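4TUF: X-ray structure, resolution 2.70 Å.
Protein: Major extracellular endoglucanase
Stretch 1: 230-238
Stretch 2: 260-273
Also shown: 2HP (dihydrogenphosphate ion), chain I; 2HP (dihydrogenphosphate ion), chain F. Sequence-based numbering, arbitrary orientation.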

# COMPACT_ATOMS: atom_id res chain seq x y z
N ARG A 230 -16.05 -2.85 6.47
CA ARG A 230 -15.28 -2.64 5.24
C ARG A 230 -14.00 -1.86 5.49
O ARG A 230 -13.08 -1.90 4.67
CB ARG A 230 -16.10 -1.92 4.18
CG ARG A 230 -17.29 -2.69 3.67
CD ARG A 230 -16.88 -3.99 3.03
NE ARG A 230 -18.04 -4.65 2.44
CZ ARG A 230 -18.85 -5.47 3.10
NH1 ARG A 230 -19.88 -6.02 2.49
NH2 ARG A 230 -18.63 -5.72 4.38
N LEU A 231 -13.94 -1.13 6.60
CA LEU A 231 -12.83 -0.21 6.84
C LEU A 231 -11.55 -0.92 7.26
O LEU A 231 -11.51 -1.62 8.27
CB LEU A 231 -13.21 0.81 7.91
CG LEU A 231 -12.07 1.73 8.33
CD1 LEU A 231 -11.56 2.57 7.15
CD2 LEU A 231 -12.51 2.62 9.47
N LEU A 232 -10.51 -0.72 6.46
CA LEU A 232 -9.21 -1.30 6.73
C LEU A 232 -8.21 -0.16 6.85
O LEU A 232 -8.04 0.62 5.91
CB LEU A 232 -8.82 -2.27 5.61
CG LEU A 232 -7.45 -2.95 5.60
CD1 LEU A 232 -7.28 -3.92 6.77
CD2 LEU A 232 -7.25 -3.68 4.27
N LEU A 233 -7.58 -0.02 8.01
CA LEU A 233 -6.61 1.05 8.21
C LEU A 233 -5.23 0.59 7.74
O LEU A 233 -4.79 -0.51 8.09
CB LEU A 233 -6.56 1.48 9.67
CG LEU A 233 -7.82 2.07 10.32
CD1 LEU A 233 -7.55 2.31 11.79
CD2 LEU A 233 -8.24 3.36 9.64
N ALA A 234 -4.56 1.42 6.95
CA ALA A 234 -3.33 0.99 6.30
C ALA A 234 -2.25 2.08 6.28
O ALA A 234 -1.85 2.53 5.21
CB ALA A 234 -3.63 0.53 4.88
N PRO A 235 -1.75 2.48 7.46
CA PRO A 235 -0.73 3.52 7.46
C PRO A 235 0.60 3.01 6.91
O PRO A 235 0.77 1.81 6.70
CB PRO A 235 -0.60 3.88 8.94
CG PRO A 235 -0.94 2.62 9.64
CD PRO A 235 -2.02 1.97 8.81
N HIS A 236 1.52 3.93 6.66
CA HIS A 236 2.86 3.58 6.24
C HIS A 236 3.85 3.91 7.35
O HIS A 236 3.61 4.79 8.17
CB HIS A 236 3.24 4.33 4.96
CG HIS A 236 2.37 4.01 3.79
ND1 HIS A 236 2.66 4.44 2.51
CD2 HIS A 236 1.22 3.31 3.69
CE1 HIS A 236 1.72 4.02 1.68
NE2 HIS A 236 0.83 3.33 2.37
N VAL A 237 4.97 3.20 7.37
CA VAL A 237 6.06 3.54 8.27
C VAL A 237 7.38 3.10 7.64
O VAL A 237 7.46 2.05 7.02
CB VAL A 237 5.87 2.89 9.66
CG1 VAL A 237 5.58 1.41 9.52
CG2 VAL A 237 7.08 3.13 10.54
N TYR A 238 8.41 3.93 7.78
CA TYR A 238 9.73 3.60 7.25
C TYR A 238 10.82 3.83 8.30
O TYR A 238 10.55 4.31 9.40
CB TYR A 238 10.03 4.43 6.01
CG TYR A 238 8.92 4.42 4.99
CD1 TYR A 238 8.87 3.45 4.01
CD2 TYR A 238 7.92 5.39 5.02
CE1 TYR A 238 7.85 3.43 3.08
CE2 TYR A 238 6.90 5.38 4.09
CZ TYR A 238 6.87 4.40 3.12
OH TYR A 238 5.86 4.39 2.20
N ILE A 260 6.41 5.06 19.89
CA ILE A 260 6.21 5.94 18.76
C ILE A 260 5.28 5.31 17.72
O ILE A 260 4.39 5.96 17.19
CB ILE A 260 7.56 6.32 18.12
CG1 ILE A 260 8.32 7.26 19.06
CG2 ILE A 260 7.36 6.96 16.76
CD1 ILE A 260 9.76 7.43 18.71
N TRP A 261 5.50 4.02 17.45
CA TRP A 261 4.61 3.27 16.58
C TRP A 261 3.23 3.17 17.20
O TRP A 261 2.22 3.27 16.50
CB TRP A 261 5.17 1.87 16.31
CG TRP A 261 6.47 1.88 15.56
CD1 TRP A 261 6.86 2.77 14.60
CD2 TRP A 261 7.55 0.96 15.73
NE1 TRP A 261 8.12 2.45 14.15
CE2 TRP A 261 8.56 1.35 14.83
CE3 TRP A 261 7.77 -0.15 16.54
CZ2 TRP A 261 9.77 0.66 14.72
CZ3 TRP A 261 8.97 -0.83 16.44
CH2 TRP A 261 9.95 -0.42 15.53
N GLU A 262 3.18 2.97 18.51
CA GLU A 262 1.91 2.91 19.22
C GLU A 262 1.13 4.20 19.04
O GLU A 262 -0.05 4.18 18.68
CB GLU A 262 2.14 2.63 20.71
CG GLU A 262 0.86 2.50 21.53
CD GLU A 262 0.17 1.16 21.35
OE1 GLU A 262 0.66 0.32 20.56
OE2 GLU A 262 -0.88 0.94 22.00
N ARG A 263 1.80 5.32 19.27
CA ARG A 263 1.19 6.64 19.10
C ARG A 263 0.63 6.89 17.71
O ARG A 263 -0.51 7.34 17.56
CB ARG A 263 2.20 7.73 19.43
CG ARG A 263 1.65 9.13 19.24
CD ARG A 263 2.35 10.12 20.14
NE ARG A 263 3.71 10.40 19.71
CZ ARG A 263 4.74 10.50 20.54
NH1 ARG A 263 4.57 10.34 21.84
NH2 ARG A 263 5.95 10.76 20.06
N HIS A 264 1.47 6.71 16.69
CA HIS A 264 1.10 6.93 15.30
C HIS A 264 0.05 6.00 14.69
O HIS A 264 -0.86 6.46 14.01
CB HIS A 264 2.34 6.94 14.42
CG HIS A 264 3.25 8.10 14.68
ND1 HIS A 264 4.56 8.12 14.26
CD2 HIS A 264 3.04 9.27 15.32
CE1 HIS A 264 5.12 9.26 14.63
NE2 HIS A 264 4.22 9.97 15.27
N PHE A 265 0.15 4.70 14.93
CA PHE A 265 -0.87 3.79 14.43
C PHE A 265 -1.32 2.69 15.36
O PHE A 265 -2.40 2.21 15.27
CB PHE A 265 -0.46 3.19 13.09
CG PHE A 265 0.83 2.46 13.11
CD1 PHE A 265 1.98 3.12 12.90
CD2 PHE A 265 0.87 1.13 13.35
CE1 PHE A 265 3.16 2.46 12.93
CE2 PHE A 265 2.05 0.46 13.39
CZ PHE A 265 3.20 1.13 13.18
N GLY A 266 -0.42 2.26 16.22
CA GLY A 266 -0.56 1.02 16.96
C GLY A 266 -1.70 0.96 17.91
O GLY A 266 -2.32 -0.04 18.11
N GLN A 267 -1.93 2.08 18.55
CA GLN A 267 -2.99 2.19 19.54
C GLN A 267 -4.38 1.89 18.97
O GLN A 267 -5.34 1.69 19.73
CB GLN A 267 -2.98 3.59 20.16
CG GLN A 267 -3.10 4.70 19.12
CD GLN A 267 -3.39 6.05 19.74
OE1 GLN A 267 -4.29 6.19 20.56
NE2 GLN A 267 -2.62 7.05 19.34
N PHE A 268 -4.50 1.87 17.65
CA PHE A 268 -5.78 1.62 17.01
C PHE A 268 -5.98 0.16 16.65
O PHE A 268 -7.06 -0.24 16.22
CB PHE A 268 -5.93 2.49 15.75
CG PHE A 268 -5.96 3.96 16.05
CD1 PHE A 268 -7.13 4.56 16.46
CD2 PHE A 268 -4.82 4.72 15.94
CE1 PHE A 268 -7.17 5.91 16.75
CE2 PHE A 268 -4.85 6.07 16.22
CZ PHE A 268 -6.02 6.66 16.63
N ALA A 269 -4.93 -0.64 16.84
CA ALA A 269 -4.96 -2.05 16.43
C ALA A 269 -6.01 -2.86 17.16
O ALA A 269 -6.56 -3.80 16.61
CB ALA A 269 -3.59 -2.68 16.63
N GLY A 270 -6.28 -2.48 18.41
CA GLY A 270 -7.19 -3.23 19.25
C GLY A 270 -8.66 -3.04 18.94
O GLY A 270 -9.50 -3.83 19.36
N THR A 271 -8.98 -1.98 18.19
CA THR A 271 -10.37 -1.67 17.88
C THR A 271 -10.66 -1.56 16.38
O THR A 271 -11.81 -1.51 15.96
CB THR A 271 -10.81 -0.37 18.58
OG1 THR A 271 -9.92 0.69 18.22
CG2 THR A 271 -10.79 -0.55 20.09
N HIS A 272 -9.60 -1.51 15.57
CA HIS A 272 -9.76 -1.46 14.12
C HIS A 272 -8.91 -2.51 13.43
O HIS A 272 -7.81 -2.83 13.88
CB HIS A 272 -9.38 -0.08 13.57
CG HIS A 272 -10.30 1.02 13.99
ND1 HIS A 272 -10.17 1.68 15.20
CD2 HIS A 272 -11.35 1.59 13.36
CE1 HIS A 272 -11.10 2.60 15.29
NE2 HIS A 272 -11.83 2.57 14.19
N ALA A 273 -9.41 -3.05 12.32
CA ALA A 273 -8.59 -3.88 11.45
C ALA A 273 -7.45 -3.00 10.94
O ALA A 273 -7.70 -1.93 10.40
CB ALA A 273 -9.39 -4.44 10.29
P 2HP I . -10.86 4.38 18.82
O1 2HP I . -12.01 3.60 19.41
O2 2HP I . -9.90 3.43 18.16
O3 2HP I . -11.40 5.35 17.79
O4 2HP I . -10.15 5.16 19.90
P 2HP F . -21.25 -8.44 5.09
O1 2HP F . -22.31 -9.28 5.75
O2 2HP F . -20.26 -7.98 6.13
O3 2HP F . -20.52 -9.27 4.05
O4 2HP F . -21.89 -7.25 4.42
O HOH W 1 9.84 3.88 12.05

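Contact between residues 230-238, which run from a strand (231-233) through a loop into a weakly bonded strand, and residues 260-273, a helix followed by turns and an extended end. The two segments bury 423 Å² between them. Arg230 stands clear of the second stretch; its guanidinium instead binds a dihydrogenphosphate ion (chain F), with NH1 donating to O4 at 3.0 Å and NH2 to O2 at 3.3 Å. Leu231 (chi1 t, chi2 p) sets out sideways, but its end comes nearer, and CD2 lies 4.2 Å from His272 CD2. Its carbonyl O is also 4.1 Å from Ala273 CB. At Leu232 the backbones make their closest register, with Leu232 CA 5.4 Å from Ala273 CA. The CA-to-CB bond of Leu232 points away, yet its side chain curls back far enough for CD1 to reach Ala273 CB at 4.1 Å. Leu233 anchors the contact in two ways. Its backbone N donates to Ala273 O (3.1 Å, 166° at the hydrogen), a nearly straight bond and the one direct hydrogen bond between the stretches. Its side chain points toward the second stretch, where CD1 packs 3.5 Å from His272 CB and 4.3 Å from Phe268 CB. The CA-to-CB bond of Phe268 points back toward the first stretch, but its end leads away, and the edge of its ring meets O2 of the second dihydrogenphosphate (chain I), with CD1 3.4 Å from that oxygen. The same O2 accepts a hydrogen bond from Thr271 OG1 at 2.7 Å and lies 3.2 Å from His272 CE1, near the plane of the imidazole; His272 ND1 in turn makes a weak bond to Thr271 OG1 (3.2 Å, 125°). Ala234 turns its methyl away and makes no contact. Pro235 turns back toward the helix, and its CG sits 3.5 Å from Phe265 CB, a tight apolar fit. His236 again points away, so the alternation leaves Val237 facing the second stretch. Val237 spans two aromatic residues: CB lies 4.3 Å from Phe265 CE1, while CG2 approaches Trp261 at 3.8 Å from NE1 and 4.1 Å from CD1. Both rings are met obliquely. The backbone CA atoms of Val237 and Trp261 are 8.4 Å apart, a gap that these side chains bridge. The side chain of Tyr238 points away, but its backbone joins the contact through water 1, which donates to Tyr238 O at 2.8 Å and accepts from Trp261 NE1 at 3.1 Å, giving the indole nitrogen a polar partner beside the apolar packing.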